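Local atomic coordinates of VAL-1 (Chlorella virus, PDB entry 3GNE), a protein that probably cleaves alginate by beta-elimination, as an alginate lyase of polysaccharide lyase family 14 from a Chlorella virus. Residues A42-N47 with W217-G222; I129-D134 with P140-E145; D35-V40 with D163-I168; A63-L68 with F238-Y243. All coordinates share one frame; numbering follows the deposited sequence.

Interaction 1: A42-N47 with W217-G222; sequences AVYDKN and WNTFFG
Y44 lies across from F220 with their CA atoms 7.3 Å apart, where strand segments 42-44 and 217-221 run roughly parallel, with 31° between their directions. Their axes come no closer than 8.4 Å, too far for backbone pairing, and the ring of Y44 reaches across the gap. With CG anti to its own carbonyl carbon (chi1 -55°), that ring is directed at the second strand, and two residues there take hold of different parts of it. F221 presents an edge to one face: its CE2 is 3.7 Å from Y44 CG, displaced toward the rim of the tyrosine. Ring planes at 79° and centroids 5.2 Å apart identify a T-shaped pair. At the far end, Y44 OH meets T219 OG1 at 2.7 Å, the threonine oxygen approaching at the ring edge, in its plane. T219 CG2 also packs on Y44 OH, at 3.5 Å. The T219 hydroxyl has a second partner in the carbonyl of K92, so a polar pair in a buried setting is tied to a further strand. Strands 37-44 and 212-221 belong to different antiparallel sheets; F235 of strand 231-241 touches both Y44 and T219, while W119 meets F221 edge-to-face.

Interaction 2: I129-D134 with P140-E145; sequences IYPPSD and PGLDPE
P144 packs its ring against the backbone of P131-S133, and P131 returns the contact by laying its own ring on the peptide between D143 and P144. P144 CB is 3.2 Å from P132 O and 3.5 Å from P131 O, so carbon meets two successive carbonyl oxygens; P144 CG sits 3.6 Å from S133 CA. In return, P131 CG is 3.7 Å from D143 C. L142 extends this apolar patch toward the strand: its CD1 touches P131 CG at 3.9 Å and I129 CG2 at 4.0 Å, the leucine and isoleucine side chains crossing at about a right angle. L142 reaches this place with CG anti to the backbone N (chi1 -173°). All the evidence is of van der Waals packing. Farther out, I149 of strand 149-151 touches L142 and pairs through its backbone with I129, while the backbone of S133 is bonded to S109. L142 and P144 each form the centre of an inverse gamma turn, with phi/psi of -81°/80° at L142. The two turns, centred two positions apart with D143 between, lie in the connection between antiparallel strands 125-130 and 149-151, which packs back on its own start at the margin of the seven-stranded sheet.

Interaction 3: D35-V40 with D163-I168; sequences DGKRVV and DVWNRI
W165 is held at its indole edge by D35 and over one face by K37. The hydrogen bond from W165 NE1 to D35 OD2 is 2.8 Å long with an N-H...O angle of 159°, and the oxygen accepts through its anti lone pair. Carboxylate and indole planes differ by only 2°, so the acid lies as a flat continuation of the ring. D35 achieves this with CG opposite its backbone N, on a backbone of positive phi. K37 is extended through chi2 and chi3: its CD lies 3.6 Å from W165 CE2, and K37 CE stands 3.5 Å from the centroid of the five-membered ring of W165, over its face, a CH-pi contact. The bend at chi4 (-69°) then leaves K37 NZ 4.7 Å from the same centroid and near the ring normal, a cation-pi geometry. V39 adds an apolar touch at the six-membered end, CG1 to W165 CH2 at 3.8 Å. Y234 and T236 of strand 231-241, which pairs with strand 37-44, also touch W165, and F34 and E78 meet it from two more strands. With a carboxylate oxygen in the ring plane beyond the N-H and an ammonium above the five-membered ring, the indole N-H would probably be polarised toward D35; the opposite charges may reinforce each other's hold on the tryptophan, though solvent around the exposed D35 would weaken the effect.

Interaction 4: A63-L68 with F238-Y243; sequences AVPDGL and FQMKKY
A type II beta turn, P65 to L68, in the connection from strand 59-63 to strand 72-80, receives the side chain of M240 from strand 231-241. The turn is closed by its own bond from L68 N to P65 O, 2.9 Å, and G67 takes the third position with phi 104°, a value that favours glycine. The connection passes from one sheet of this beta-sandwich to the other, so the contact lies at one of the places where the chain crosses between the two sheets. M240 extends to the turn as a fully extended chain as far as SD, with CG anti to its backbone N (chi1 -172°). It bends only at chi3 (63°), which swings the methyl group in against the turn backbone. The sulfur has P65 CB at 3.8 Å along one flank and L68 CB at 4.1 Å; the P65 ring and the methionine chain meet at a slant. I73 and F75 of strand 72-80 and I4 of strand 3-6 also touch M240, while W19 touches P65 and I73 also meets L68. Across the turn M240 makes van der Waals contacts, its methyl carbon CE 3.6 Å from D66 O. The same M240 CE lies 3.5 Å from G67 C and 3.6 Å from L68 N.

Interactions 1, 3 and 4 all involve the branched antiparallel sheet: interactions 1 and 3 share strand 37-44, whose neighbour, strand 231-241, carries M240 of interaction 4. Strand 212-221 of interaction 1 and strand 125-130 of interaction 2 belong to the seven-stranded sheet. Along the chain interactions 1, 3 and 4 cross one another, their segments alternating, whereas interaction 2 is a local closure nested inside the loops of all three. Centres of interactions 1 and 3 are 17 Å apart, and interaction 2 is farthest from 3, at 33 Å. Interactions 1 and 4 meet directly through W217 CE3 and F238 CE1, 3.7 Å apart. Distant parts of the sequence are thereby interleaved in the two-sheet, concanavalin-like fold expected for this family.

Interaction 1: A42-N47 with W217-G222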
loop_
_atom_site.group_PDB
_atom_site.type_symbol
_atom_site.label_atom_id
_atom_site.label_comp_id
_atom_site.label_asym_id
_atom_site.label_seq_id
_atom_site.Cartn_x
_atom_site.Cartn_y
_atom_site.Cartn_z
ATOM N N ALA A 42 -1.199 -14.867 4.517
ATOM C CA ALA A 42 0.141 -14.406 4.075
ATOM C C ALA A 42 1.208 -15.115 4.887
ATOM O O ALA A 42 1.250 -14.960 6.146
ATOM C CB ALA A 42 0.265 -12.910 4.297
ATOM N N VAL A 43 2.016 -15.884 4.194
ATOM C CA VAL A 43 3.055 -16.679 4.873
ATOM C C VAL A 43 4.382 -16.002 4.704
ATOM O O VAL A 43 4.845 -15.774 3.588
ATOM C CB VAL A 43 3.074 -18.082 4.259
ATOM C CG1 VAL A 43 4.276 -18.882 4.757
ATOM C CG2 VAL A 43 1.770 -18.809 4.569
ATOM N N TYR A 44 4.992 -15.628 5.812
ATOM C CA TYR A 44 6.290 -14.961 5.801
ATOM C C TYR A 44 7.291 -15.924 6.415
ATOM O O TYR A 44 7.302 -16.103 7.656
ATOM C CB TYR A 44 6.244 -13.666 6.587
ATOM C CG TYR A 44 5.190 -12.631 6.206
ATOM C CD1 TYR A 44 5.381 -11.676 5.204
ATOM C CD2 TYR A 44 3.979 -12.644 6.903
ATOM C CE1 TYR A 44 4.416 -10.742 4.858
ATOM C CE2 TYR A 44 3.051 -11.708 6.579
ATOM C CZ TYR A 44 3.235 -10.763 5.589
ATOM O OH TYR A 44 2.235 -9.857 5.330
ATOM N N ASP A 45 8.131 -16.554 5.580
ATOM C CA ASP A 45 9.150 -17.399 6.221
ATOM C C ASP A 45 10.238 -16.578 6.897
ATOM O O ASP A 45 10.476 -15.403 6.565
ATOM C CB ASP A 45 9.806 -18.273 5.152
ATOM C CG ASP A 45 8.946 -19.450 4.691
ATOM O OD1 ASP A 45 7.841 -19.683 5.271
ATOM O OD2 ASP A 45 9.446 -20.117 3.755
ATOM N N LYS A 46 10.929 -17.202 7.850
ATOM C CA LYS A 46 12.111 -16.607 8.421
ATOM C C LYS A 46 13.061 -16.121 7.325
ATOM O O LYS A 46 13.309 -16.829 6.331
ATOM C CB LYS A 46 12.833 -17.694 9.242
ATOM C CG LYS A 46 14.032 -17.063 9.990
ATOM C CD LYS A 46 14.580 -18.028 11.050
ATOM C CE LYS A 46 15.695 -17.435 11.882
ATOM N NZ LYS A 46 16.266 -18.454 12.836
ATOM N N ASN A 47 13.611 -14.935 7.491
ATOM C CA ASN A 47 14.597 -14.382 6.572
ATOM C C ASN A 47 13.979 -13.970 5.241
ATOM O O ASN A 47 14.747 -13.679 4.301
ATOM C CB ASN A 47 15.759 -15.348 6.353
ATOM C CG ASN A 47 17.075 -14.601 6.250
ATOM O OD1 ASN A 47 17.132 -13.376 6.434
ATOM N ND2 ASN A 47 18.159 -15.313 5.960
ATOM N N TRP A 217 -0.494 -4.427 -4.630
ATOM C CA TRP A 217 -0.408 -5.152 -3.380
ATOM C C TRP A 217 0.912 -5.894 -3.366
ATOM O O TRP A 217 1.202 -6.642 -4.279
ATOM C CB TRP A 217 -1.556 -6.174 -3.243
ATOM C CG TRP A 217 -1.418 -6.800 -1.884
ATOM C CD1 TRP A 217 -0.961 -8.053 -1.581
ATOM C CD2 TRP A 217 -1.755 -6.160 -0.649
ATOM N NE1 TRP A 217 -0.983 -8.224 -0.235
ATOM C CE2 TRP A 217 -1.480 -7.093 0.384
ATOM C CE3 TRP A 217 -2.283 -4.922 -0.315
ATOM C CZ2 TRP A 217 -1.697 -6.809 1.740
ATOM C CZ3 TRP A 217 -2.504 -4.631 1.040
ATOM C CH2 TRP A 217 -2.224 -5.564 2.023
ATOM N N ASN A 218 1.741 -5.720 -2.360
ATOM C CA ASN A 218 2.977 -6.495 -2.299
ATOM C C ASN A 218 3.458 -6.445 -0.862
ATOM O O ASN A 218 4.051 -5.483 -0.419
ATOM C CB ASN A 218 4.009 -5.909 -3.253
ATOM C CG ASN A 218 5.154 -6.882 -3.441
ATOM O OD1 ASN A 218 5.312 -7.843 -2.708
ATOM N ND2 ASN A 218 5.948 -6.622 -4.456
ATOM N N THR A 219 3.115 -7.520 -0.111
ATOM C CA THR A 219 3.373 -7.489 1.323
ATOM C C THR A 219 4.605 -8.335 1.628
ATOM O O THR A 219 4.781 -9.447 1.137
ATOM C CB THR A 219 2.145 -7.958 2.108
ATOM O OG1 THR A 219 2.455 -7.833 3.522
ATOM C CG2 THR A 219 1.720 -9.413 1.867
ATOM N N PHE A 220 5.500 -7.737 2.409
ATOM C CA PHE A 220 6.796 -8.353 2.748
ATOM C C PHE A 220 7.419 -7.560 3.842
ATOM O O PHE A 220 7.050 -6.371 4.044
ATOM C CB PHE A 220 7.710 -8.394 1.493
ATOM C CG PHE A 220 7.965 -7.034 0.885
ATOM C CD1 PHE A 220 7.122 -6.581 -0.148
ATOM C CD2 PHE A 220 9.020 -6.210 1.332
ATOM C CE1 PHE A 220 7.342 -5.321 -0.696
ATOM C CE2 PHE A 220 9.229 -4.967 0.765
ATOM C CZ PHE A 220 8.382 -4.518 -0.259
ATOM N N PHE A 221 8.409 -8.150 4.543
ATOM C CA PHE A 221 9.124 -7.448 5.568
ATOM C C PHE A 221 10.207 -6.542 5.022
ATOM O O PHE A 221 10.899 -6.875 4.070
ATOM C CB PHE A 221 9.821 -8.467 6.504
ATOM C CG PHE A 221 8.890 -8.982 7.605
ATOM C CD1 PHE A 221 9.133 -8.597 8.921
ATOM C CD2 PHE A 221 7.804 -9.809 7.309
ATOM C CE1 PHE A 221 8.275 -8.997 9.939
ATOM C CE2 PHE A 221 6.918 -10.203 8.324
ATOM C CZ PHE A 221 7.185 -9.803 9.636
ATOM N N GLY A 222 10.366 -5.383 5.693
ATOM C CA GLY A 222 11.507 -4.542 5.408
ATOM C C GLY A 222 11.291 -3.623 4.215
ATOM O O GLY A 222 10.199 -3.337 3.771
#

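Interaction 2: I129-D134 with P140-E145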
loop_
_atom_site.group_PDB
_atom_site.type_symbol
_atom_site.label_atom_id
_atom_site.label_comp_id
_atom_site.label_asym_id
_atom_site.label_seq_id
_atom_site.Cartn_x
_atom_site.Cartn_y
_atom_site.Cartn_z
ATOM N N ILE A 129 5.735 7.085 0.804
ATOM C CA ILE A 129 5.597 7.707 -0.515
ATOM C C ILE A 129 6.906 7.693 -1.272
ATOM O O ILE A 129 7.933 8.135 -0.744
ATOM C CB ILE A 129 5.102 9.170 -0.350
ATOM C CG1 ILE A 129 3.740 9.165 0.345
ATOM C CG2 ILE A 129 5.058 9.876 -1.726
ATOM C CD1 ILE A 129 3.142 10.564 0.557
ATOM N N TYR A 130 6.881 7.295 -2.538
ATOM C CA TYR A 130 7.969 7.544 -3.478
ATOM C C TYR A 130 7.454 8.638 -4.420
ATOM O O TYR A 130 6.536 8.336 -5.224
ATOM C CB TYR A 130 8.312 6.317 -4.310
ATOM C CG TYR A 130 9.390 5.397 -3.759
ATOM C CD1 TYR A 130 9.203 4.660 -2.578
ATOM C CD2 TYR A 130 10.569 5.202 -4.465
ATOM C CE1 TYR A 130 10.210 3.801 -2.109
ATOM C CE2 TYR A 130 11.557 4.361 -3.983
ATOM C CZ TYR A 130 11.373 3.662 -2.816
ATOM O OH TYR A 130 12.397 2.822 -2.403
ATOM N N PRO A 131 7.969 9.848 -4.317
ATOM C CA PRO A 131 7.525 10.909 -5.244
ATOM C C PRO A 131 8.317 10.890 -6.542
ATOM O O PRO A 131 9.348 10.216 -6.617
ATOM C CB PRO A 131 7.848 12.185 -4.418
ATOM C CG PRO A 131 9.135 11.786 -3.697
ATOM C CD PRO A 131 8.979 10.321 -3.351
ATOM N N PRO A 132 7.834 11.604 -7.570
ATOM C CA PRO A 132 8.545 11.587 -8.845
ATOM C C PRO A 132 9.872 12.321 -8.830
ATOM O O PRO A 132 10.027 13.334 -8.140
ATOM C CB PRO A 132 7.539 12.342 -9.775
ATOM C CG PRO A 132 6.198 12.184 -9.129
ATOM C CD PRO A 132 6.548 12.345 -7.639
ATOM N N SER A 133 10.799 11.843 -9.662
ATOM C CA SER A 133 11.993 12.674 -9.788
ATOM C C SER A 133 11.665 13.936 -10.579
ATOM O O SER A 133 10.727 14.038 -11.359
ATOM C CB SER A 133 13.133 11.940 -10.498
ATOM O OG SER A 133 12.529 11.195 -11.530
ATOM N N ASP A 134 12.489 14.927 -10.260
ATOM C CA ASP A 134 12.473 16.196 -10.993
ATOM C C ASP A 134 11.112 16.821 -10.919
ATOM O O ASP A 134 10.622 17.340 -11.938
ATOM C CB ASP A 134 12.875 15.920 -12.449
ATOM C CG ASP A 134 14.125 15.057 -12.456
ATOM O OD1 ASP A 134 14.701 14.756 -11.377
ATOM O OD2 ASP A 134 14.595 14.618 -13.517
ATOM N N PRO A 140 8.728 19.481 3.278
ATOM C CA PRO A 140 10.140 19.229 3.523
ATOM C C PRO A 140 10.457 17.747 3.557
ATOM O O PRO A 140 9.721 16.978 4.186
ATOM C CB PRO A 140 10.383 19.808 4.913
ATOM C CG PRO A 140 9.309 20.874 5.029
ATOM C CD PRO A 140 8.088 20.313 4.334
ATOM N N GLY A 141 11.536 17.352 2.865
ATOM C CA GLY A 141 11.983 15.976 2.863
ATOM C C GLY A 141 11.186 15.065 1.928
ATOM O O GLY A 141 11.532 13.891 1.885
ATOM N N LEU A 142 10.194 15.609 1.187
ATOM C CA LEU A 142 9.524 14.756 0.167
ATOM C C LEU A 142 10.406 14.732 -1.088
ATOM O O LEU A 142 10.211 15.489 -2.033
ATOM C CB LEU A 142 8.134 15.259 -0.104
ATOM C CG LEU A 142 7.294 14.354 -1.014
ATOM C CD1 LEU A 142 7.272 12.916 -0.494
ATOM C CD2 LEU A 142 5.876 14.913 -1.132
ATOM N N ASP A 143 11.436 13.895 -1.045
ATOM C CA ASP A 143 12.541 13.926 -1.982
ATOM C C ASP A 143 12.637 12.629 -2.781
ATOM O O ASP A 143 12.596 11.556 -2.154
ATOM C CB ASP A 143 13.898 14.081 -1.296
ATOM C CG ASP A 143 14.095 15.356 -0.537
ATOM O OD1 ASP A 143 13.253 16.263 -0.599
ATOM O OD2 ASP A 143 15.092 15.428 0.171
ATOM N N PRO A 144 12.748 12.687 -4.100
ATOM C CA PRO A 144 12.821 11.494 -4.920
ATOM C C PRO A 144 14.218 10.902 -5.054
ATOM O O PRO A 144 14.764 10.703 -6.152
ATOM C CB PRO A 144 12.295 12.016 -6.288
ATOM C CG PRO A 144 12.881 13.407 -6.345
ATOM C CD PRO A 144 12.687 13.941 -4.916
ATOM N N GLU A 145 14.780 10.545 -3.901
ATOM C CA GLU A 145 16.052 9.909 -3.823
ATOM C C GLU A 145 16.028 8.845 -2.729
ATOM O O GLU A 145 15.208 8.955 -1.798
ATOM C CB GLU A 145 17.153 10.925 -3.438
ATOM C CG GLU A 145 17.253 12.127 -4.325
ATOM C CD GLU A 145 17.560 13.373 -3.507
ATOM O OE1 GLU A 145 18.734 13.515 -3.076
ATOM O OE2 GLU A 145 16.672 14.223 -3.267
#

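Interaction 3: D35-V40 with D163-I168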
loop_
_atom_site.group_PDB
_atom_site.type_symbol
_atom_site.label_atom_id
_atom_site.label_comp_id
_atom_site.label_asym_id
_atom_site.label_seq_id
_atom_site.Cartn_x
_atom_site.Cartn_y
_atom_site.Cartn_z
ATOM N N ASP A 35 -11.558 -17.504 10.659
ATOM C CA ASP A 35 -12.478 -16.682 11.442
ATOM C C ASP A 35 -13.748 -16.328 10.653
ATOM O O ASP A 35 -14.268 -15.205 10.778
ATOM C CB ASP A 35 -11.805 -15.380 11.884
ATOM C CG ASP A 35 -12.548 -14.668 12.980
ATOM O OD1 ASP A 35 -13.279 -15.345 13.754
ATOM O OD2 ASP A 35 -12.431 -13.430 13.110
ATOM N N GLY A 36 -14.212 -17.294 9.853
ATOM C CA GLY A 36 -15.477 -17.137 9.145
ATOM C C GLY A 36 -15.403 -16.243 7.929
ATOM O O GLY A 36 -16.440 -15.910 7.339
ATOM N N LYS A 37 -14.195 -15.833 7.547
ATOM C CA LYS A 37 -13.997 -14.930 6.427
ATOM C C LYS A 37 -13.131 -15.558 5.352
ATOM O O LYS A 37 -12.295 -16.453 5.653
ATOM C CB LYS A 37 -13.286 -13.653 6.885
ATOM C CG LYS A 37 -14.006 -12.890 7.993
ATOM C CD LYS A 37 -13.117 -11.749 8.485
ATOM C CE LYS A 37 -13.724 -11.059 9.711
ATOM N NZ LYS A 37 -14.947 -10.305 9.314
ATOM N N ARG A 38 -13.335 -15.072 4.108
ATOM C CA ARG A 38 -12.466 -15.523 3.015
ATOM C C ARG A 38 -11.247 -14.608 3.060
ATOM O O ARG A 38 -11.489 -13.398 3.005
ATOM C CB ARG A 38 -13.207 -15.474 1.671
ATOM C CG ARG A 38 -12.521 -16.350 0.635
ATOM C CD ARG A 38 -12.748 -17.823 0.943
ATOM N NE ARG A 38 -12.224 -18.708 -0.071
ATOM C CZ ARG A 38 -11.698 -19.917 0.032
ATOM N NH1 ARG A 38 -11.575 -20.529 1.188
ATOM N NH2 ARG A 38 -11.256 -20.596 -1.021
ATOM N N VAL A 39 -10.061 -15.163 3.222
ATOM C CA VAL A 39 -8.873 -14.367 3.453
ATOM C C VAL A 39 -7.737 -14.857 2.579
ATOM O O VAL A 39 -7.787 -15.914 1.979
ATOM C CB VAL A 39 -8.426 -14.510 4.939
ATOM C CG1 VAL A 39 -9.587 -14.232 5.885
ATOM C CG2 VAL A 39 -7.822 -15.878 5.197
ATOM N N VAL A 40 -6.655 -14.038 2.547
ATOM C CA VAL A 40 -5.368 -14.576 2.120
ATOM C C VAL A 40 -4.541 -14.752 3.393
ATOM O O VAL A 40 -4.360 -13.818 4.178
ATOM C CB VAL A 40 -4.625 -13.670 1.126
ATOM C CG1 VAL A 40 -3.343 -14.379 0.677
ATOM C CG2 VAL A 40 -5.493 -13.361 -0.085
ATOM N N ASP A 163 -4.722 -10.162 17.319
ATOM C CA ASP A 163 -5.930 -10.967 17.465
ATOM C C ASP A 163 -7.189 -10.180 17.134
ATOM O O ASP A 163 -8.260 -10.427 17.736
ATOM C CB ASP A 163 -5.946 -11.513 18.918
ATOM C CG ASP A 163 -4.994 -12.671 19.128
ATOM O OD1 ASP A 163 -4.425 -13.207 18.158
ATOM O OD2 ASP A 163 -4.826 -13.098 20.310
ATOM N N VAL A 164 -7.130 -9.215 16.239
ATOM C CA VAL A 164 -8.267 -8.412 15.805
ATOM C C VAL A 164 -8.177 -8.114 14.310
ATOM O O VAL A 164 -7.082 -8.050 13.750
ATOM C CB VAL A 164 -8.319 -7.022 16.436
ATOM C CG1 VAL A 164 -8.247 -7.108 17.925
ATOM C CG2 VAL A 164 -7.174 -6.109 16.029
ATOM N N TRP A 165 -9.319 -7.884 13.692
ATOM C CA TRP A 165 -9.274 -7.427 12.318
ATOM C C TRP A 165 -8.991 -5.950 12.287
ATOM O O TRP A 165 -9.876 -5.106 12.529
ATOM C CB TRP A 165 -10.588 -7.794 11.623
ATOM C CG TRP A 165 -10.646 -9.280 11.415
ATOM C CD1 TRP A 165 -11.358 -10.198 12.115
ATOM C CD2 TRP A 165 -9.929 -10.002 10.416
ATOM N NE1 TRP A 165 -11.151 -11.468 11.633
ATOM C CE2 TRP A 165 -10.259 -11.367 10.569
ATOM C CE3 TRP A 165 -9.049 -9.614 9.420
ATOM C CZ2 TRP A 165 -9.733 -12.334 9.744
ATOM C CZ3 TRP A 165 -8.510 -10.586 8.601
ATOM C CH2 TRP A 165 -8.843 -11.939 8.760
ATOM N N ASN A 166 -7.770 -5.578 12.010
ATOM C CA ASN A 166 -7.439 -4.143 11.933
ATOM C C ASN A 166 -7.920 -3.616 10.583
ATOM O O ASN A 166 -7.641 -4.300 9.577
ATOM C CB ASN A 166 -5.931 -3.925 12.004
ATOM C CG ASN A 166 -5.363 -4.351 13.360
ATOM O OD1 ASN A 166 -5.484 -3.594 14.327
ATOM N ND2 ASN A 166 -4.691 -5.497 13.422
ATOM N N ARG A 167 -8.561 -2.487 10.554
ATOM C CA ARG A 167 -9.076 -1.882 9.343
ATOM C C ARG A 167 -8.131 -0.793 8.860
ATOM O O ARG A 167 -7.875 0.154 9.592
ATOM C CB ARG A 167 -10.484 -1.293 9.597
ATOM C CG ARG A 167 -11.440 -2.375 10.078
ATOM C CD ARG A 167 -12.813 -1.783 10.344
ATOM N NE ARG A 167 -12.818 -0.643 11.225
ATOM C CZ ARG A 167 -12.600 -0.388 12.500
ATOM N NH1 ARG A 167 -12.713 0.858 12.942
ATOM N NH2 ARG A 167 -12.252 -1.376 13.339
ATOM N N ILE A 168 -7.654 -0.963 7.614
ATOM C CA ILE A 168 -6.702 -0.036 7.050
ATOM C C ILE A 168 -7.291 0.624 5.805
ATOM O O ILE A 168 -7.910 -0.059 4.995
ATOM C CB ILE A 168 -5.425 -0.813 6.611
ATOM C CG1 ILE A 168 -4.901 -1.725 7.740
ATOM C CG2 ILE A 168 -4.375 0.170 6.103
ATOM C CD1 ILE A 168 -4.434 -1.004 8.963
#

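Interaction 4: A63-L68 with F238-Y243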
loop_
_atom_site.group_PDB
_atom_site.type_symbol
_atom_site.label_atom_id
_atom_site.label_comp_id
_atom_site.label_asym_id
_atom_site.label_seq_id
_atom_site.Cartn_x
_atom_site.Cartn_y
_atom_site.Cartn_z
ATOM N N ALA A 63 -3.925 -4.542 -9.556
ATOM C CA ALA A 63 -5.297 -4.480 -10.016
ATOM C C ALA A 63 -5.546 -3.102 -10.589
ATOM O O ALA A 63 -5.030 -2.095 -10.086
ATOM C CB ALA A 63 -6.280 -4.744 -8.892
ATOM N N VAL A 64 -6.382 -3.032 -11.601
ATOM C CA VAL A 64 -6.859 -1.749 -12.164
ATOM C C VAL A 64 -8.378 -1.864 -12.206
ATOM O O VAL A 64 -8.962 -2.206 -13.240
ATOM C CB VAL A 64 -6.244 -1.457 -13.539
ATOM C CG1 VAL A 64 -6.639 -0.075 -14.000
ATOM C CG2 VAL A 64 -4.691 -1.523 -13.529
ATOM N N PRO A 65 -9.072 -1.685 -11.082
ATOM C CA PRO A 65 -10.485 -2.049 -11.074
ATOM C C PRO A 65 -11.347 -1.162 -11.917
ATOM O O PRO A 65 -11.154 0.053 -12.016
ATOM C CB PRO A 65 -10.856 -2.007 -9.593
ATOM C CG PRO A 65 -9.483 -2.221 -8.918
ATOM C CD PRO A 65 -8.538 -1.346 -9.755
ATOM N N ASP A 66 -12.368 -1.833 -12.521
ATOM C CA ASP A 66 -13.398 -1.018 -13.189
ATOM C C ASP A 66 -14.022 -0.073 -12.174
ATOM O O ASP A 66 -14.467 -0.513 -11.101
ATOM C CB ASP A 66 -14.457 -1.948 -13.729
ATOM C CG ASP A 66 -13.910 -2.981 -14.672
ATOM O OD1 ASP A 66 -12.831 -2.806 -15.286
ATOM O OD2 ASP A 66 -14.591 -3.990 -14.887
ATOM N N GLY A 67 -14.096 1.222 -12.493
ATOM C CA GLY A 67 -14.614 2.167 -11.496
ATOM C C GLY A 67 -13.484 2.984 -10.845
ATOM O O GLY A 67 -13.741 3.879 -10.031
ATOM N N LEU A 68 -12.224 2.627 -11.182
ATOM C CA LEU A 68 -11.113 3.427 -10.617
ATOM C C LEU A 68 -11.184 4.875 -11.043
ATOM O O LEU A 68 -11.200 5.197 -12.238
ATOM C CB LEU A 68 -9.786 2.791 -11.107
ATOM C CG LEU A 68 -8.548 3.707 -10.923
ATOM C CD1 LEU A 68 -8.167 3.930 -9.506
ATOM C CD2 LEU A 68 -7.346 3.084 -11.620
ATOM N N PHE A 238 -10.638 -6.634 0.764
ATOM C CA PHE A 238 -10.006 -5.599 -0.057
ATOM C C PHE A 238 -11.092 -4.816 -0.785
ATOM O O PHE A 238 -11.918 -5.399 -1.492
ATOM C CB PHE A 238 -9.095 -6.261 -1.113
ATOM C CG PHE A 238 -7.841 -6.861 -0.508
ATOM C CD1 PHE A 238 -6.681 -6.098 -0.438
ATOM C CD2 PHE A 238 -7.797 -8.161 -0.031
ATOM C CE1 PHE A 238 -5.496 -6.695 0.081
ATOM C CE2 PHE A 238 -6.670 -8.749 0.487
ATOM C CZ PHE A 238 -5.508 -7.988 0.552
ATOM N N GLN A 239 -11.136 -3.497 -0.600
ATOM C CA GLN A 239 -12.146 -2.634 -1.153
ATOM C C GLN A 239 -11.513 -1.457 -1.883
ATOM O O GLN A 239 -10.466 -0.961 -1.510
ATOM C CB GLN A 239 -13.050 -2.067 -0.020
ATOM C CG GLN A 239 -13.803 -3.179 0.694
ATOM C CD GLN A 239 -14.624 -2.660 1.845
ATOM O OE1 GLN A 239 -14.087 -1.819 2.576
ATOM N NE2 GLN A 239 -15.851 -3.106 2.052
ATOM N N MET A 240 -12.261 -1.056 -2.921
ATOM C CA MET A 240 -11.954 0.185 -3.618
ATOM C C MET A 240 -13.042 1.180 -3.212
ATOM O O MET A 240 -14.233 0.830 -3.367
ATOM C CB MET A 240 -11.897 0.016 -5.133
ATOM C CG MET A 240 -11.388 1.281 -5.810
ATOM S SD MET A 240 -11.202 1.168 -7.597
ATOM C CE MET A 240 -12.947 0.875 -8.137
ATOM N N LYS A 241 -12.679 2.343 -2.714
ATOM C CA LYS A 241 -13.654 3.260 -2.115
ATOM C C LYS A 241 -13.504 4.655 -2.699
ATOM O O LYS A 241 -12.414 4.989 -3.165
ATOM C CB LYS A 241 -13.456 3.324 -0.588
ATOM C CG LYS A 241 -13.630 1.942 0.081
ATOM C CD LYS A 241 -13.405 2.004 1.602
ATOM C CE LYS A 241 -14.459 2.880 2.256
ATOM N NZ LYS A 241 -14.325 2.849 3.751
ATOM N N LYS A 242 -14.584 5.411 -2.597
ATOM C CA LYS A 242 -14.457 6.833 -2.972
ATOM C C LYS A 242 -13.442 7.512 -2.073
ATOM O O LYS A 242 -13.344 7.242 -0.850
ATOM C CB LYS A 242 -15.875 7.394 -2.860
ATOM C CG LYS A 242 -16.719 6.870 -4.060
ATOM C CD LYS A 242 -18.203 7.015 -3.851
ATOM C CE LYS A 242 -19.110 6.147 -4.713
ATOM N NZ LYS A 242 -18.915 4.686 -4.467
ATOM N N TYR A 243 -12.683 8.454 -2.627
ATOM C CA TYR A 243 -11.837 9.328 -1.782
ATOM C C TYR A 243 -12.763 10.244 -0.957
ATOM O O TYR A 243 -13.542 10.986 -1.534
ATOM C CB TYR A 243 -10.893 10.144 -2.658
ATOM C CG TYR A 243 -9.889 10.906 -1.847
ATOM C CD1 TYR A 243 -8.656 10.370 -1.554
ATOM C CD2 TYR A 243 -10.155 12.196 -1.427
ATOM C CE1 TYR A 243 -7.713 11.060 -0.828
ATOM C CE2 TYR A 243 -9.227 12.920 -0.670
ATOM C CZ TYR A 243 -8.016 12.340 -0.391
ATOM O OH TYR A 243 -7.104 13.039 0.354
#